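Local coordinates for putative hyaluronoglucosaminidase (Clostridium perfringens, PDB 6PWI), which probably removes terminal hexosamine residues from glycans, as a family 84 glycoside hydrolase whose catalytic barrel and flanking domains make up this part of a longer secreted protein, at residues A[411-421]-A[438-449]; A[469-477]-A[542-553]. One frame throughout, in Å; residues are numbered along the deposited sequence.

Contact 1 (A[411-421]-A[438-449])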
loop_
_atom_site.group_PDB
_atom_site.type_symbol
_atom_site.label_atom_id
_atom_site.label_comp_id
_atom_site.label_asym_id
_atom_site.label_seq_id
_atom_site.Cartn_x
_atom_site.Cartn_y
_atom_site.Cartn_z
ATOM N N LEU A 411 -5.548 -11.164 1.518
ATOM C CA LEU A 411 -4.354 -11.308 2.336
ATOM C C LEU A 411 -4.609 -12.324 3.447
ATOM O O LEU A 411 -5.251 -12.002 4.442
ATOM C CB LEU A 411 -3.985 -9.935 2.916
ATOM C CG LEU A 411 -3.822 -8.804 1.899
ATOM C CD1 LEU A 411 -3.470 -7.498 2.591
ATOM C CD2 LEU A 411 -2.782 -9.151 0.842
ATOM N N ASP A 412 -4.069 -13.537 3.291
ATOM C CA ASP A 412 -4.261 -14.600 4.268
ATOM C C ASP A 412 -3.212 -14.529 5.385
ATOM O O ASP A 412 -2.021 -14.748 5.157
ATOM C CB ASP A 412 -4.338 -15.963 3.581
ATOM C CG ASP A 412 -4.613 -17.123 4.519
ATOM O OD1 ASP A 412 -4.610 -16.919 5.769
ATOM O OD2 ASP A 412 -4.807 -18.232 3.989
ATOM N N PRO A 413 -3.633 -14.247 6.638
ATOM C CA PRO A 413 -2.703 -14.110 7.759
ATOM C C PRO A 413 -1.962 -15.373 8.197
ATOM O O PRO A 413 -1.073 -15.288 9.039
ATOM C CB PRO A 413 -3.556 -13.570 8.918
ATOM C CG PRO A 413 -4.987 -13.869 8.538
ATOM C CD PRO A 413 -5.027 -13.989 7.028
ATOM N N THR A 414 -2.290 -16.524 7.600
ATOM C CA THR A 414 -1.703 -17.786 8.030
ATOM C C THR A 414 -0.624 -18.268 7.058
ATOM O O THR A 414 -0.049 -19.337 7.268
ATOM C CB THR A 414 -2.758 -18.898 8.143
ATOM O OG1 THR A 414 -3.273 -19.135 6.829
ATOM C CG2 THR A 414 -3.861 -18.580 9.131
ATOM N N VAL A 415 -0.375 -17.494 5.990
ATOM C CA VAL A 415 0.594 -17.877 4.972
ATOM C C VAL A 415 1.977 -17.365 5.369
ATOM O O VAL A 415 2.139 -16.184 5.662
ATOM C CB VAL A 415 0.190 -17.366 3.577
ATOM C CG1 VAL A 415 1.233 -17.732 2.529
ATOM C CG2 VAL A 415 -1.177 -17.877 3.166
ATOM N N THR A 416 2.981 -18.247 5.307
ATOM C CA THR A 416 4.277 -17.961 5.910
ATOM C C THR A 416 5.429 -18.075 4.905
ATOM O O THR A 416 6.550 -17.680 5.212
ATOM C CB THR A 416 4.534 -18.900 7.101
ATOM O OG1 THR A 416 4.520 -20.246 6.619
ATOM C CG2 THR A 416 3.515 -18.759 8.211
ATOM N N ASN A 417 5.172 -18.618 3.710
ATOM C CA ASN A 417 6.259 -19.164 2.907
ATOM C C ASN A 417 6.620 -18.250 1.731
ATOM O O ASN A 417 6.695 -18.704 0.585
ATOM C CB ASN A 417 5.946 -20.598 2.456
ATOM C CG ASN A 417 4.603 -20.738 1.761
ATOM O OD1 ASN A 417 3.707 -19.911 1.944
ATOM N ND2 ASN A 417 4.451 -21.785 0.961
ATOM N N PHE A 418 6.872 -16.965 2.013
ATOM C CA PHE A 418 7.177 -16.021 0.948
ATOM C C PHE A 418 7.950 -14.827 1.502
ATOM O O PHE A 418 7.919 -14.579 2.706
ATOM C CB PHE A 418 5.917 -15.643 0.157
ATOM C CG PHE A 418 4.937 -14.757 0.880
ATOM C CD1 PHE A 418 4.717 -13.458 0.455
ATOM C CD2 PHE A 418 4.242 -15.215 1.987
ATOM C CE1 PHE A 418 3.817 -12.638 1.119
ATOM C CE2 PHE A 418 3.339 -14.395 2.647
ATOM C CZ PHE A 418 3.125 -13.108 2.210
ATOM N N LYS A 419 8.610 -14.096 0.592
ATOM C CA LYS A 419 9.672 -13.153 0.906
ATOM C C LYS A 419 9.113 -11.757 1.170
ATOM O O LYS A 419 9.810 -10.906 1.715
ATOM C CB LYS A 419 10.658 -13.060 -0.264
ATOM C CG LYS A 419 11.548 -14.275 -0.479
ATOM C CD LYS A 419 12.628 -14.064 -1.521
ATOM C CE LYS A 419 13.889 -14.854 -1.219
ATOM N NZ LYS A 419 14.782 -14.925 -2.401
ATOM N N GLY A 420 7.864 -11.508 0.762
ATOM C CA GLY A 420 7.287 -10.181 0.888
ATOM C C GLY A 420 6.260 -9.894 -0.200
ATOM O O GLY A 420 5.971 -10.747 -1.034
ATOM N N ILE A 421 5.722 -8.670 -0.191
ATOM C CA ILE A 421 4.580 -8.369 -1.033
ATOM C C ILE A 421 4.624 -6.904 -1.465
ATOM O O ILE A 421 4.984 -6.025 -0.681
ATOM C CB ILE A 421 3.270 -8.761 -0.310
ATOM C CG1 ILE A 421 2.026 -8.448 -1.148
ATOM C CG2 ILE A 421 3.202 -8.161 1.089
ATOM C CD1 ILE A 421 0.815 -9.299 -0.804
ATOM N N ALA A 438 -2.954 -1.468 3.981
ATOM C CA ALA A 438 -3.230 -2.882 4.178
ATOM C C ALA A 438 -1.962 -3.706 3.978
ATOM O O ALA A 438 -1.578 -4.472 4.864
ATOM C CB ALA A 438 -4.341 -3.339 3.272
ATOM N N ILE A 439 -1.306 -3.514 2.827
ATOM C CA ILE A 439 -0.102 -4.252 2.465
ATOM C C ILE A 439 1.026 -3.974 3.463
ATOM O O ILE A 439 1.793 -4.875 3.790
ATOM C CB ILE A 439 0.307 -3.942 1.009
ATOM C CG1 ILE A 439 -0.789 -4.343 0.018
ATOM C CG2 ILE A 439 1.648 -4.562 0.652
ATOM C CD1 ILE A 439 -1.393 -5.693 0.272
ATOM N N ALA A 440 1.114 -2.733 3.951
ATOM C CA ALA A 440 2.131 -2.357 4.915
ATOM C C ALA A 440 1.946 -3.156 6.202
ATOM O O ALA A 440 2.902 -3.746 6.702
ATOM C CB ALA A 440 2.079 -0.874 5.176
ATOM N N ASP A 441 0.712 -3.164 6.720
ATOM C CA ASP A 441 0.375 -3.836 7.962
ATOM C C ASP A 441 0.594 -5.339 7.795
ATOM O O ASP A 441 1.306 -5.962 8.580
ATOM C CB ASP A 441 -1.059 -3.488 8.357
ATOM C CG ASP A 441 -1.495 -3.968 9.733
ATOM O OD1 ASP A 441 -0.622 -4.349 10.553
ATOM O OD2 ASP A 441 -2.714 -3.938 9.986
ATOM N N TYR A 442 -0.012 -5.910 6.748
ATOM C CA TYR A 442 0.074 -7.336 6.494
ATOM C C TYR A 442 1.518 -7.748 6.221
ATOM O O TYR A 442 1.967 -8.791 6.688
ATOM C CB TYR A 442 -0.836 -7.725 5.327
ATOM C CG TYR A 442 -0.728 -9.161 4.878
ATOM C CD1 TYR A 442 -1.132 -10.207 5.696
ATOM C CD2 TYR A 442 -0.237 -9.481 3.624
ATOM C CE1 TYR A 442 -1.048 -11.529 5.284
ATOM C CE2 TYR A 442 -0.156 -10.796 3.190
ATOM C CZ TYR A 442 -0.562 -11.822 4.023
ATOM O OH TYR A 442 -0.474 -13.115 3.600
ATOM N N GLY A 443 2.234 -6.926 5.449
ATOM C CA GLY A 443 3.593 -7.247 5.046
ATOM C C GLY A 443 4.537 -7.316 6.241
ATOM O O GLY A 443 5.434 -8.162 6.265
ATOM N N TRP A 444 4.307 -6.430 7.223
ATOM C CA TRP A 444 5.139 -6.326 8.411
ATOM C C TRP A 444 4.820 -7.453 9.397
ATOM O O TRP A 444 5.725 -8.184 9.809
ATOM C CB TRP A 444 5.011 -4.942 9.064
ATOM C CG TRP A 444 5.880 -4.783 10.277
ATOM C CD1 TRP A 444 5.542 -5.066 11.567
ATOM C CD2 TRP A 444 7.244 -4.324 10.316
ATOM N NE1 TRP A 444 6.595 -4.817 12.405
ATOM C CE2 TRP A 444 7.654 -4.360 11.669
ATOM C CE3 TRP A 444 8.160 -3.884 9.349
ATOM C CZ2 TRP A 444 8.936 -3.978 12.073
ATOM C CZ3 TRP A 444 9.428 -3.512 9.747
ATOM C CH2 TRP A 444 9.808 -3.555 11.092
ATOM N N ASN A 445 3.531 -7.578 9.757
ATOM C CA ASN A 445 3.065 -8.521 10.762
ATOM C C ASN A 445 1.905 -9.331 10.192
ATOM O O ASN A 445 0.771 -8.859 10.198
ATOM C CB ASN A 445 2.602 -7.796 12.032
ATOM C CG ASN A 445 2.217 -8.725 13.169
ATOM O OD1 ASN A 445 1.826 -9.871 12.948
ATOM N ND2 ASN A 445 2.315 -8.237 14.397
ATOM N N ARG A 446 2.193 -10.561 9.749
ATOM C CA ARG A 446 1.214 -11.371 9.045
ATOM C C ARG A 446 0.159 -11.946 9.989
ATOM O O ARG A 446 -1.033 -11.802 9.736
ATOM C CB ARG A 446 1.899 -12.462 8.223
ATOM C CG ARG A 446 2.373 -11.978 6.864
ATOM C CD ARG A 446 3.251 -13.061 6.284
ATOM N NE ARG A 446 4.339 -12.568 5.458
ATOM C CZ ARG A 446 5.394 -13.309 5.124
ATOM N NH1 ARG A 446 5.485 -14.555 5.569
ATOM N NH2 ARG A 446 6.353 -12.806 4.358
ATOM N N ALA A 447 0.588 -12.620 11.058
ATOM C CA ALA A 447 -0.352 -13.361 11.887
ATOM C C ALA A 447 -1.374 -12.425 12.534
ATOM O O ALA A 447 -2.541 -12.792 12.671
ATOM C CB ALA A 447 0.375 -14.195 12.913
ATOM N N ASP A 448 -0.937 -11.213 12.903
ATOM C CA ASP A 448 -1.798 -10.284 13.615
ATOM C C ASP A 448 -2.549 -9.377 12.644
ATOM O O ASP A 448 -3.073 -8.346 13.056
ATOM C CB ASP A 448 -1.016 -9.442 14.625
ATOM C CG ASP A 448 -0.259 -10.255 15.662
ATOM O OD1 ASP A 448 -0.661 -11.410 15.922
ATOM O OD2 ASP A 448 0.739 -9.727 16.199
ATOM N N PHE A 449 -2.613 -9.751 11.361
ATOM C CA PHE A 449 -3.355 -8.921 10.426
ATOM C C PHE A 449 -4.855 -9.120 10.628
ATOM O O PHE A 449 -5.393 -10.201 10.375
ATOM C CB PHE A 449 -2.956 -9.162 8.972
ATOM C CG PHE A 449 -3.669 -8.257 8.000
ATOM C CD1 PHE A 449 -3.449 -6.886 8.016
ATOM C CD2 PHE A 449 -4.572 -8.768 7.081
ATOM C CE1 PHE A 449 -4.108 -6.050 7.126
ATOM C CE2 PHE A 449 -5.230 -7.932 6.188
ATOM C CZ PHE A 449 -4.994 -6.576 6.209
#

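Contact 2 (A[469-477]-A[542-553])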
loop_
_atom_site.group_PDB
_atom_site.type_symbol
_atom_site.label_atom_id
_atom_site.label_comp_id
_atom_site.label_asym_id
_atom_site.label_seq_id
_atom_site.Cartn_x
_atom_site.Cartn_y
_atom_site.Cartn_z
ATOM N N GLU A 469 -16.163 10.151 6.593
ATOM C CA GLU A 469 -16.678 10.315 5.243
ATOM C C GLU A 469 -15.957 9.385 4.264
ATOM O O GLU A 469 -16.601 8.714 3.456
ATOM C CB GLU A 469 -16.576 11.775 4.796
ATOM C CG GLU A 469 -17.555 12.706 5.492
ATOM C CD GLU A 469 -17.164 13.158 6.892
ATOM O OE1 GLU A 469 -16.020 12.863 7.318
ATOM O OE2 GLU A 469 -18.008 13.803 7.563
ATOM N N LEU A 470 -14.618 9.344 4.328
ATOM C CA LEU A 470 -13.873 8.560 3.353
ATOM C C LEU A 470 -14.085 7.071 3.609
ATOM O O LEU A 470 -14.143 6.289 2.663
ATOM C CB LEU A 470 -12.390 8.932 3.382
ATOM C CG LEU A 470 -11.522 8.164 2.387
ATOM C CD1 LEU A 470 -11.945 8.455 0.948
ATOM C CD2 LEU A 470 -10.046 8.465 2.606
ATOM N N TYR A 471 -14.207 6.695 4.887
ATOM C CA TYR A 471 -14.606 5.349 5.266
ATOM C C TYR A 471 -15.981 5.011 4.679
ATOM O O TYR A 471 -16.161 3.926 4.135
ATOM C CB TYR A 471 -14.543 5.178 6.787
ATOM C CG TYR A 471 -14.820 3.786 7.300
ATOM C CD1 TYR A 471 -14.419 2.664 6.592
ATOM C CD2 TYR A 471 -15.456 3.588 8.518
ATOM C CE1 TYR A 471 -14.652 1.384 7.068
ATOM C CE2 TYR A 471 -15.708 2.314 9.006
ATOM C CZ TYR A 471 -15.301 1.208 8.279
ATOM O OH TYR A 471 -15.531 -0.054 8.749
ATOM N N THR A 472 -16.946 5.938 4.785
ATOM C CA THR A 472 -18.253 5.769 4.162
ATOM C C THR A 472 -18.105 5.467 2.670
ATOM O O THR A 472 -18.733 4.530 2.176
ATOM C CB THR A 472 -19.164 6.982 4.387
ATOM O OG1 THR A 472 -19.493 7.067 5.774
ATOM C CG2 THR A 472 -20.436 6.917 3.574
ATOM N N PHE A 473 -17.275 6.241 1.951
ATOM C CA PHE A 473 -17.089 5.983 0.527
ATOM C C PHE A 473 -16.478 4.600 0.290
ATOM O O PHE A 473 -16.859 3.911 -0.660
ATOM C CB PHE A 473 -16.223 7.041 -0.165
ATOM C CG PHE A 473 -16.652 8.475 0.021
ATOM C CD1 PHE A 473 -17.982 8.804 0.239
ATOM C CD2 PHE A 473 -15.721 9.500 -0.050
ATOM C CE1 PHE A 473 -18.365 10.126 0.415
ATOM C CE2 PHE A 473 -16.102 10.822 0.117
ATOM C CZ PHE A 473 -17.425 11.132 0.349
ATOM N N ALA A 474 -15.525 4.206 1.145
ATOM C CA ALA A 474 -14.770 2.983 0.918
ATOM C C ALA A 474 -15.673 1.769 1.108
ATOM O O ALA A 474 -15.469 0.739 0.465
ATOM C CB ALA A 474 -13.553 2.925 1.807
ATOM N N LYS A 475 -16.678 1.918 1.980
ATOM C CA LYS A 475 -17.676 0.891 2.243
ATOM C C LYS A 475 -18.421 0.489 0.970
ATOM O O LYS A 475 -18.866 -0.652 0.879
ATOM C CB LYS A 475 -18.690 1.370 3.286
ATOM C CG LYS A 475 -18.251 1.212 4.732
ATOM C CD LYS A 475 -19.055 2.071 5.677
ATOM C CE LYS A 475 -18.744 1.799 7.131
ATOM N NZ LYS A 475 -19.363 2.829 8.001
ATOM N N HIS A 476 -18.558 1.421 0.014
ATOM C CA HIS A 476 -19.434 1.246 -1.139
ATOM C C HIS A 476 -18.650 1.268 -2.450
ATOM O O HIS A 476 -19.241 1.293 -3.540
ATOM C CB HIS A 476 -20.554 2.295 -1.133
ATOM C CG HIS A 476 -21.321 2.294 0.141
ATOM N ND1 HIS A 476 -22.103 1.217 0.526
ATOM C CD2 HIS A 476 -21.409 3.211 1.128
ATOM C CE1 HIS A 476 -22.644 1.473 1.700
ATOM N NE2 HIS A 476 -22.227 2.692 2.095
ATOM N N MET A 477 -17.318 1.252 -2.336
ATOM C CA MET A 477 -16.492 1.284 -3.527
ATOM C C MET A 477 -15.364 0.268 -3.381
ATOM O O MET A 477 -14.276 0.616 -2.920
ATOM C CB MET A 477 -15.919 2.689 -3.740
ATOM C CG MET A 477 -16.975 3.769 -3.861
ATOM S SD MET A 477 -16.233 5.397 -4.114
ATOM C CE MET A 477 -17.621 6.484 -3.785
ATOM N N LEU A 542 -6.612 14.338 -3.296
ATOM C CA LEU A 542 -7.600 13.290 -3.095
ATOM C C LEU A 542 -8.969 13.766 -3.589
ATOM O O LEU A 542 -9.659 13.039 -4.299
ATOM C CB LEU A 542 -7.606 12.901 -1.613
ATOM C CG LEU A 542 -8.702 11.938 -1.155
ATOM C CD1 LEU A 542 -8.605 10.596 -1.867
ATOM C CD2 LEU A 542 -8.643 11.749 0.354
ATOM N N LYS A 543 -9.330 15.009 -3.246
ATOM C CA LYS A 543 -10.634 15.559 -3.579
ATOM C C LYS A 543 -10.906 15.491 -5.081
ATOM O O LYS A 543 -11.987 15.058 -5.483
ATOM C CB LYS A 543 -10.782 16.987 -3.051
ATOM C CG LYS A 543 -10.948 17.087 -1.542
ATOM C CD LYS A 543 -11.433 18.444 -1.089
ATOM C CE LYS A 543 -10.320 19.378 -0.668
ATOM N NZ LYS A 543 -10.862 20.665 -0.174
ATOM N N SER A 544 -9.937 15.920 -5.903
ATOM C CA SER A 544 -10.157 16.018 -7.339
ATOM C C SER A 544 -10.120 14.636 -7.991
ATOM O O SER A 544 -10.808 14.392 -8.976
ATOM C CB SER A 544 -9.194 16.976 -7.988
ATOM O OG SER A 544 -7.905 16.403 -8.072
ATOM N N GLU A 545 -9.340 13.729 -7.399
ATOM C CA GLU A 545 -9.195 12.368 -7.879
ATOM C C GLU A 545 -10.521 11.610 -7.789
ATOM O O GLU A 545 -10.903 10.920 -8.733
ATOM C CB GLU A 545 -8.188 11.661 -6.984
ATOM C CG GLU A 545 -7.199 10.802 -7.728
ATOM C CD GLU A 545 -6.157 10.226 -6.783
ATOM O OE1 GLU A 545 -5.011 10.761 -6.748
ATOM O OE2 GLU A 545 -6.499 9.249 -6.072
ATOM N N ILE A 546 -11.209 11.714 -6.643
ATOM C CA ILE A 546 -12.338 10.835 -6.361
ATOM C C ILE A 546 -13.687 11.511 -6.628
ATOM O O ILE A 546 -14.718 10.852 -6.525
ATOM C CB ILE A 546 -12.254 10.242 -4.939
ATOM C CG1 ILE A 546 -12.496 11.296 -3.858
ATOM C CG2 ILE A 546 -10.942 9.498 -4.729
ATOM C CD1 ILE A 546 -12.738 10.708 -2.490
ATOM N N LYS A 547 -13.675 12.797 -7.011
ATOM C CA LYS A 547 -14.865 13.636 -7.106
ATOM C C LYS A 547 -15.995 12.966 -7.895
ATOM O O LYS A 547 -17.147 12.977 -7.452
ATOM C CB LYS A 547 -14.521 14.991 -7.732
ATOM C CG LYS A 547 -15.592 16.064 -7.593
ATOM C CD LYS A 547 -15.390 17.258 -8.510
ATOM C CE LYS A 547 -16.521 18.265 -8.451
ATOM N NZ LYS A 547 -17.783 17.674 -8.949
ATOM N N GLY A 548 -15.669 12.416 -9.073
ATOM C CA GLY A 548 -16.646 11.786 -9.950
ATOM C C GLY A 548 -17.376 10.626 -9.273
ATOM O O GLY A 548 -18.566 10.424 -9.503
ATOM N N TRP A 549 -16.656 9.876 -8.429
ATOM C CA TRP A 549 -17.222 8.755 -7.698
ATOM C C TRP A 549 -18.146 9.253 -6.591
ATOM O O TRP A 549 -19.188 8.655 -6.336
ATOM C CB TRP A 549 -16.118 7.839 -7.166
ATOM C CG TRP A 549 -15.566 6.935 -8.225
ATOM C CD1 TRP A 549 -16.019 5.692 -8.562
ATOM C CD2 TRP A 549 -14.460 7.207 -9.106
ATOM N NE1 TRP A 549 -15.267 5.169 -9.580
ATOM C CE2 TRP A 549 -14.301 6.073 -9.934
ATOM C CE3 TRP A 549 -13.577 8.283 -9.263
ATOM C CZ2 TRP A 549 -13.307 5.995 -10.910
ATOM C CZ3 TRP A 549 -12.593 8.205 -10.227
ATOM C CH2 TRP A 549 -12.462 7.074 -11.038
ATOM N N VAL A 550 -17.763 10.358 -5.949
ATOM C CA VAL A 550 -18.578 10.918 -4.887
ATOM C C VAL A 550 -19.848 11.493 -5.509
ATOM O O VAL A 550 -20.922 11.391 -4.925
ATOM C CB VAL A 550 -17.785 11.948 -4.061
ATOM C CG1 VAL A 550 -18.628 12.603 -2.981
ATOM C CG2 VAL A 550 -16.543 11.317 -3.446
ATOM N N ASP A 551 -19.715 12.065 -6.713
ATOM C CA ASP A 551 -20.835 12.629 -7.450
ATOM C C ASP A 551 -21.826 11.519 -7.803
ATOM O O ASP A 551 -23.038 11.678 -7.655
ATOM C CB ASP A 551 -20.363 13.381 -8.698
ATOM C CG ASP A 551 -19.666 14.704 -8.408
ATOM O OD1 ASP A 551 -19.905 15.276 -7.320
ATOM O OD2 ASP A 551 -18.882 15.164 -9.278
ATOM N N SER A 552 -21.294 10.380 -8.254
ATOM C CA SER A 552 -22.135 9.259 -8.630
ATOM C C SER A 552 -22.840 8.708 -7.393
ATOM O O SER A 552 -24.040 8.449 -7.426
ATOM C CB SER A 552 -21.336 8.214 -9.352
ATOM O OG SER A 552 -22.181 7.192 -9.842
ATOM N N LEU A 553 -22.095 8.582 -6.290
ATOM C CA LEU A 553 -22.643 8.036 -5.060
ATOM C C LEU A 553 -23.699 8.971 -4.466
ATOM O O LEU A 553 -24.680 8.497 -3.888
ATOM C CB LEU A 553 -21.518 7.766 -4.059
ATOM C CG LEU A 553 -21.967 7.164 -2.731
ATOM C CD1 LEU A 553 -22.546 5.773 -2.929
ATOM C CD2 LEU A 553 -20.822 7.135 -1.732
#

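Contact 1 (A[411-421]-A[438-449])
The Y442 ring lies between L411 and R446. L411 CB sits over the centre of one face, 3.7 Å from the ring centroid, a CH-pi contact. R446 CG covers the opposite face near the rim. P413 CA and F449 CB lie at the ring edge, in its plane. R446 also takes part in a second stack: its guanidinium lies on a face of the F418 ring, with planes 19° apart, and CZ lies 3.9 Å from the ring centroid, a cation-pi contact.

This is the last beta-alpha unit of the (beta/alpha)8 barrel, where strand 418-423 and helix 433-444 follow one another. I421 belongs to that eighth strand and Y442 to the helix. The F418 ring also stacks with F376 of helix 373-383. L411 CD1 meets I439 CD1 at 3.6 Å and also touches F449. I421 CG2 packs on I439 CG2 and on the CA of G443. L391 of strand 387-391 touches L411, I421 and I439, so this apolar layer continues onto the neighbouring strand.

The loop before the strand is gripped through its carbonyls. Y442 CG is anti to the backbone N (chi1 174°), which sends the phenol toward 411-413. There OH gives its proton to D412 O at 2.7 Å. D412 OD1 accepts from T414 N and T414 OG1 on one face of its carboxylate plane, an Asx turn. R446 bends at chi3 and spreads along the loop, holding both the ring and the backbone of F418. Its NH1 makes a weak bond to T416 O at 3.3 Å. R446 NH2 bonds to F418 O at 2.9 Å, meeting this oxygen from above the carbonyl plane.

Contact 2 (A[469-477]-A[542-553])
Helix segments 469-475 and 542-553 cross with axes 11.4 Å apart at closest approach and at a signed angle of 71°, the second one kinked near G548. The wide spacing is filled by large apolar side chains. F473 is the central one. Its CG is anti to the carbonyl carbon (chi1 -53°), which directs the ring across to the longer helix. V550 CG2 lies over one face of this ring, 3.6 Å from CE2, and E469 O, from the helix of F473, lies over the other. L553 CD2 comes to 3.8 Å from F473 CD1, while I546 CD1 lies near F473 CD2, obliquely to the ring. One turn earlier, L470 meets I546 and L542 through its two methyl branches.

M477 follows the helix end. Its chain is extended beyond CG, and SD packs on W549 CB at 3.9 Å. The sulfur also makes an oblique Met-aromatic contact, 5.2 Å from the centroid of the five-membered ring of W549. M477 CE touches L553 CD2, also at 3.9 Å.

The contact joins helix 467-475, next to the catalytic barrel, to helix 540-572 of the C-terminal helical region. Helix 513-536 touches both segments, through T472 and H476 of 469-477 and through I546 and V550 of 542-553. No hydrogen bond or salt bridge crosses the interface. W549 NE1 bonds outside it to K401 O, and H476 ND1 to S492 OG. The association therefore rests on shape and apolar burial.

Overall arrangement
The contacts follow one another along the chain: contact 1 closes before contact 2 opens. Their centres are about 28 Å apart and their nearest atoms about 11 Å apart, so they do not touch. Contact 1 belongs to the barrel itself, where the last strand meets the helix after it. Contact 2 lies farther out, its centre about 18 Å from the centre of the chain against about 12 Å for contact 1, and links the barrel side to the C-terminal helices. Helix 451-462 lies between the two along the chain: S454 bonds to D441 of contact 1, and F459 and I462 touch L470 of contact 2. Both contacts lie away from D299, the predicted proton donor.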